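Local coordinates for protein aromatic amino acid aminotransferase I (Candida albicans WO-1, PDB 6HNU) that probably transfers the amino group of aromatic L-amino acids to 2-oxoglutarate, giving aromatic oxo-acids and L-glutamate, with pyridoxal 5'-phosphate as cofactor, at residues S138-T142 with L306-W310; F114-K119 with W133-V137. All coordinates share one frame. Residues are numbered along the deposited sequence.

Contact 1 (S138-T142 with L306-W310). With PLP (pyridoxal-5'-phosphate), chain I.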
loop_
_atom_site.group_PDB
_atom_site.type_symbol
_atom_site.label_atom_id
_atom_site.label_comp_id
_atom_site.label_asym_id
_atom_site.label_seq_id
_atom_site.Cartn_x
_atom_site.Cartn_y
_atom_site.Cartn_z
ATOM N N SER B 138 -8.735 0.455 -2.740
ATOM C CA SER B 138 -7.339 0.896 -2.940
ATOM C C SER B 138 -6.823 1.437 -1.617
ATOM O O SER B 138 -7.633 1.647 -0.685
ATOM C CB SER B 138 -7.271 1.949 -4.000
ATOM O OG SER B 138 -7.720 3.187 -3.478
ATOM N N VAL B 139 -5.521 1.698 -1.541
ATOM C CA VAL B 139 -4.954 2.422 -0.367
ATOM C C VAL B 139 -4.738 3.888 -0.737
ATOM O O VAL B 139 -3.853 4.564 -0.132
ATOM C CB VAL B 139 -3.697 1.701 0.166
ATOM C CG1 VAL B 139 -4.060 0.302 0.614
ATOM C CG2 VAL B 139 -2.580 1.624 -0.849
ATOM N N GLY B 140 -5.606 4.399 -1.592
ATOM C CA GLY B 140 -5.569 5.780 -2.079
ATOM C C GLY B 140 -5.240 5.878 -3.544
ATOM O O GLY B 140 -4.820 4.877 -4.152
ATOM N N ASN B 141 -5.440 7.074 -4.093
ATOM C CA ASN B 141 -5.307 7.318 -5.536
ATOM C C ASN B 141 -3.830 7.210 -5.955
ATOM O O ASN B 141 -3.592 6.882 -7.133
ATOM C CB ASN B 141 -5.962 8.646 -5.915
ATOM C CG ASN B 141 -7.466 8.601 -6.032
ATOM O OD1 ASN B 141 -8.127 7.629 -5.605
ATOM N ND2 ASN B 141 -8.017 9.671 -6.581
ATOM N N THR B 142 -2.882 7.494 -5.060
ATOM C CA THR B 142 -1.439 7.343 -5.346
ATOM C C THR B 142 -1.181 5.893 -5.785
ATOM O O THR B 142 -0.679 5.652 -6.896
ATOM C CB THR B 142 -0.581 7.743 -4.137
ATOM O OG1 THR B 142 -1.007 9.059 -3.753
ATOM C CG2 THR B 142 0.892 7.720 -4.505
ATOM N N LEU B 306 -6.172 8.083 6.248
ATOM C CA LEU B 306 -6.985 6.852 6.069
ATOM C C LEU B 306 -6.224 5.892 5.149
ATOM O O LEU B 306 -6.308 4.664 5.379
ATOM C CB LEU B 306 -8.364 7.184 5.485
ATOM C CG LEU B 306 -9.475 7.412 6.512
ATOM C CD1 LEU B 306 -10.599 8.246 5.919
ATOM C CD2 LEU B 306 -10.024 6.097 7.058
ATOM N N ARG B 307 -5.577 6.422 4.118
ATOM C CA ARG B 307 -4.902 5.527 3.140
ATOM C C ARG B 307 -5.967 4.523 2.668
ATOM O O ARG B 307 -5.768 3.345 2.761
ATOM C CB ARG B 307 -3.684 4.843 3.753
ATOM C CG ARG B 307 -2.472 5.739 3.956
ATOM C CD ARG B 307 -1.990 6.387 2.675
ATOM N NE ARG B 307 -2.627 7.667 2.465
ATOM C CZ ARG B 307 -2.829 8.255 1.307
ATOM N NH1 ARG B 307 -3.420 9.427 1.283
ATOM N NH2 ARG B 307 -2.482 7.668 0.174
ATOM N N LEU B 308 -7.071 5.054 2.165
ATOM C CA LEU B 308 -8.233 4.257 1.754
ATOM C C LEU B 308 -8.917 4.975 0.604
ATOM O O LEU B 308 -9.266 6.171 0.712
ATOM C CB LEU B 308 -9.204 4.099 2.922
ATOM C CG LEU B 308 -10.396 3.174 2.696
ATOM C CD1 LEU B 308 -9.976 1.746 2.353
ATOM C CD2 LEU B 308 -11.274 3.152 3.950
ATOM N N GLY B 309 -9.121 4.238 -0.459
ATOM C CA GLY B 309 -9.928 4.733 -1.551
ATOM C C GLY B 309 -10.537 3.539 -2.241
ATOM O O GLY B 309 -10.569 2.396 -1.648
ATOM N N TRP B 310 -11.022 3.780 -3.427
ATOM C CA TRP B 310 -11.581 2.674 -4.222
ATOM C C TRP B 310 -11.410 2.965 -5.711
ATOM O O TRP B 310 -11.006 4.089 -6.127
ATOM C CB TRP B 310 -13.026 2.357 -3.793
ATOM C CG TRP B 310 -13.999 3.459 -4.024
ATOM C CD1 TRP B 310 -14.851 3.578 -5.074
ATOM C CD2 TRP B 310 -14.205 4.617 -3.198
ATOM N NE1 TRP B 310 -15.587 4.718 -4.939
ATOM C CE2 TRP B 310 -15.206 5.388 -3.817
ATOM C CE3 TRP B 310 -13.631 5.083 -2.016
ATOM C CZ2 TRP B 310 -15.658 6.591 -3.286
ATOM C CZ3 TRP B 310 -14.067 6.279 -1.489
ATOM C CH2 TRP B 310 -15.067 7.015 -2.120
HETATM N N1 PLP I . -4.125 12.337 -7.484
HETATM C C2 PLP I . -4.032 13.661 -7.635
HETATM C C2A PLP I . -4.219 14.240 -8.993
HETATM C C3 PLP I . -3.760 14.496 -6.553
HETATM O O3 PLP I . -3.610 15.835 -6.791
HETATM C C4 PLP I . -3.563 13.920 -5.282
HETATM C C4A PLP I . -3.245 14.773 -4.139
HETATM C C5 PLP I . -3.702 12.533 -5.135
HETATM C C6 PLP I . -3.954 11.791 -6.261
HETATM C C5A PLP I . -3.433 11.843 -3.820
HETATM O O4P PLP I . -4.481 10.883 -3.513
HETATM P P PLP I . -4.445 9.916 -2.306
HETATM O O1P PLP I . -5.820 9.294 -2.401
HETATM O O2P PLP I . -4.220 10.789 -1.040
HETATM O O3P PLP I . -3.299 8.932 -2.532
HETATM O O HOH W 1 -8.282 4.878 -5.446
HETATM O O HOH W 2 -1.862 5.395 -1.684
#

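Contact 2 (F114-K119 with W133-V137)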
loop_
_atom_site.group_PDB
_atom_site.type_symbol
_atom_site.label_atom_id
_atom_site.label_comp_id
_atom_site.label_asym_id
_atom_site.label_seq_id
_atom_site.Cartn_x
_atom_site.Cartn_y
_atom_site.Cartn_z
ATOM N N PHE B 114 -17.913 -2.509 3.861
ATOM C CA PHE B 114 -17.338 -1.245 3.320
ATOM C C PHE B 114 -17.679 -1.133 1.834
ATOM O O PHE B 114 -18.186 -0.077 1.398
ATOM C CB PHE B 114 -15.839 -1.207 3.575
ATOM C CG PHE B 114 -15.206 0.015 2.959
ATOM C CD1 PHE B 114 -15.446 1.274 3.489
ATOM C CD2 PHE B 114 -14.469 -0.096 1.804
ATOM C CE1 PHE B 114 -14.902 2.401 2.896
ATOM C CE2 PHE B 114 -13.919 1.025 1.211
ATOM C CZ PHE B 114 -14.126 2.263 1.769
ATOM N N LEU B 115 -17.407 -2.196 1.053
ATOM C CA LEU B 115 -17.703 -2.247 -0.405
ATOM C C LEU B 115 -19.185 -1.939 -0.634
ATOM O O LEU B 115 -19.483 -1.143 -1.549
ATOM C CB LEU B 115 -17.371 -3.625 -0.976
ATOM C CG LEU B 115 -15.885 -3.957 -1.171
ATOM C CD1 LEU B 115 -15.704 -5.352 -1.776
ATOM C CD2 LEU B 115 -15.218 -2.920 -2.064
ATOM N N GLN B 116 -20.097 -2.487 0.183
ATOM C CA GLN B 116 -21.546 -2.241 0.001
ATOM C C GLN B 116 -21.840 -0.736 0.104
ATOM O O GLN B 116 -22.564 -0.190 -0.750
ATOM C CB GLN B 116 -22.381 -2.997 1.025
ATOM C CG GLN B 116 -23.876 -2.721 0.874
ATOM C CD GLN B 116 -24.683 -3.454 1.913
ATOM O OE1 GLN B 116 -24.530 -3.226 3.114
ATOM N NE2 GLN B 116 -25.541 -4.360 1.460
ATOM N N PHE B 117 -21.334 -0.074 1.138
ATOM C CA PHE B 117 -21.600 1.358 1.348
ATOM C C PHE B 117 -21.029 2.143 0.167
ATOM O O PHE B 117 -21.713 3.005 -0.403
ATOM C CB PHE B 117 -21.012 1.879 2.649
ATOM C CG PHE B 117 -21.422 3.302 2.908
ATOM C CD1 PHE B 117 -20.748 4.353 2.302
ATOM C CD2 PHE B 117 -22.458 3.586 3.771
ATOM C CE1 PHE B 117 -21.102 5.657 2.554
ATOM C CE2 PHE B 117 -22.839 4.893 4.003
ATOM C CZ PHE B 117 -22.157 5.922 3.405
ATOM N N ILE B 118 -19.791 1.853 -0.197
ATOM C CA ILE B 118 -19.072 2.675 -1.203
ATOM C C ILE B 118 -19.673 2.382 -2.592
ATOM O O ILE B 118 -19.773 3.301 -3.412
ATOM C CB ILE B 118 -17.552 2.438 -1.004
ATOM C CG1 ILE B 118 -16.773 3.746 -1.001
ATOM C CG2 ILE B 118 -16.988 1.431 -1.970
ATOM C CD1 ILE B 118 -17.274 4.748 0.008
ATOM N N LYS B 119 -20.180 1.177 -2.832
ATOM C CA LYS B 119 -20.870 0.864 -4.101
ATOM C C LYS B 119 -22.205 1.613 -4.166
ATOM O O LYS B 119 -22.534 2.169 -5.230
ATOM C CB LYS B 119 -20.999 -0.644 -4.294
ATOM C CG LYS B 119 -21.519 -1.018 -5.664
ATOM C CD LYS B 119 -21.415 -2.504 -6.017
ATOM C CE LYS B 119 -21.816 -2.789 -7.447
ATOM N NZ LYS B 119 -21.563 -4.198 -7.834
ATOM N N TRP B 133 -20.349 -3.565 -13.760
ATOM C CA TRP B 133 -19.426 -2.606 -13.101
ATOM C C TRP B 133 -19.227 -3.058 -11.663
ATOM O O TRP B 133 -20.076 -3.843 -11.094
ATOM C CB TRP B 133 -19.930 -1.162 -13.175
ATOM C CG TRP B 133 -21.099 -0.863 -12.290
ATOM C CD1 TRP B 133 -22.402 -1.140 -12.586
ATOM C CD2 TRP B 133 -21.103 -0.270 -10.974
ATOM N NE1 TRP B 133 -23.215 -0.732 -11.565
ATOM C CE2 TRP B 133 -22.453 -0.230 -10.545
ATOM C CE3 TRP B 133 -20.119 0.241 -10.113
ATOM C CZ2 TRP B 133 -22.839 0.323 -9.316
ATOM C CZ3 TRP B 133 -20.495 0.765 -8.893
ATOM C CH2 TRP B 133 -21.839 0.822 -8.512
ATOM N N ASP B 134 -18.126 -2.627 -11.079
ATOM C CA ASP B 134 -17.835 -2.967 -9.677
ATOM C C ASP B 134 -16.938 -1.897 -9.068
ATOM O O ASP B 134 -16.532 -0.957 -9.778
ATOM C CB ASP B 134 -17.226 -4.362 -9.553
ATOM C CG ASP B 134 -17.642 -5.077 -8.271
ATOM O OD1 ASP B 134 -18.561 -4.579 -7.550
ATOM O OD2 ASP B 134 -17.048 -6.102 -8.002
ATOM N N VAL B 135 -16.738 -2.050 -7.768
ATOM C CA VAL B 135 -15.753 -1.279 -6.981
ATOM C C VAL B 135 -14.853 -2.273 -6.253
ATOM O O VAL B 135 -15.339 -3.314 -5.764
ATOM C CB VAL B 135 -16.474 -0.330 -6.023
ATOM C CG1 VAL B 135 -17.313 0.667 -6.793
ATOM C CG2 VAL B 135 -17.344 -1.075 -5.049
ATOM N N ILE B 136 -13.576 -1.941 -6.179
ATOM C CA ILE B 136 -12.570 -2.626 -5.329
ATOM C C ILE B 136 -11.886 -1.549 -4.487
ATOM O O ILE B 136 -11.902 -0.364 -4.854
ATOM C CB ILE B 136 -11.577 -3.429 -6.201
ATOM C CG1 ILE B 136 -10.811 -2.553 -7.196
ATOM C CG2 ILE B 136 -12.333 -4.567 -6.894
ATOM C CD1 ILE B 136 -9.630 -3.229 -7.893
ATOM N N VAL B 137 -11.331 -1.950 -3.374
ATOM C CA VAL B 137 -10.600 -1.031 -2.483
ATOM C C VAL B 137 -9.225 -0.727 -3.084
ATOM O O VAL B 137 -8.653 -1.533 -3.878
ATOM C CB VAL B 137 -10.537 -1.583 -1.057
ATOM C CG1 VAL B 137 -11.928 -1.690 -0.494
ATOM C CG2 VAL B 137 -9.772 -2.903 -0.976
HETATM O O HOH W 3 -22.890 -4.107 -10.453
#

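Contact 1 (S138-T142 with L306-W310)
Two backbone hydrogen bonds join S138 to G309 as an antiparallel hydrogen-bonded pair: S138 N gives to G309 O (2.9 Å) and G309 N to S138 O (3.0 Å). S138 OG accepts from G140 N at 3.1 Å, an ST turn, and a CB on G309 would clash with that hydroxyl. A water ties S138 OG (2.7 Å) to N141 OD1 (2.8 Å) and W310 O (2.9 Å). G140 is the N-cap of a helix whose first turn presents its amides to the PLP phosphate: N141 N reaches O1P at 2.8 Å, and T142 N and OG1 both give to O3P (2.9 and 2.6 Å). R307 adds two more bonds to the phosphate, NH1 to PLP O2P at 2.8 Å and NH2 to PLP O3P at 3.1 Å; its NH1 also bonds P304 O. V139 O accepts from a second water at 2.7 Å. Strand 133-138 pairs at the sheet edge with strand 309-314, itself flanked by strand 292-297, and leads through the V139-G140 turn into helix 141-152.

Contact 2 (F114-K119 with W133-V137)
K119 lays its extended side chain over the six-membered ring of W133, with CE 3.8 Å from the centroid in a CH-pi contact and NZ 4.9 Å from it, 7° off the ring normal, in a cation-pi arrangement. The same ammonium forms a salt bridge with D134, NZ to OD1 at 3.0 Å, and donates to a water (2.9 Å from NZ) that donates to W133 O at 2.9 Å. Past this charged end the interface is apolar. V135 points toward the helix, its CG2 meeting K119 CB at 3.8 Å and I118 CG2 at 4.0 Å, while L115 CD2 reaches V137 CG1 at 3.8 Å. F114 turns its ring edge to V137, CE2 to CG1 at 3.8 Å. The axes of segments 114-119 and 133-137 come within 8.8 Å, their N-to-C directions 128° apart. This is a helix laid across the edge strand of a mixed sheet, with helix 315-327 packing against D134 and I136, part of the three-layer alpha/beta/alpha large domain of class-I PLP-dependent aminotransferases.

Strand 133-138 carries both contacts: contact 2 packs helix 112-126 on it, and at its C-terminal end contact 1 hands the chain to the phosphate-binding turn. Their centres lie 13 Å apart, yet they touch directly. W310 sits at the junction, its CB 3.1 Å from I136 O and its CD2 3.5 Å from I118 CG1, while L308 CD2 lies 3.7 Å from F114 CZ. Contact 1 binds PLP itself, whereas in contact 2 the F114 side chain remains about 12 Å from the cofactor, nearest atoms. The PLP held by contact 1 also bonds Y105 OH of the second subunit, so this site is built from both chains of the dimer.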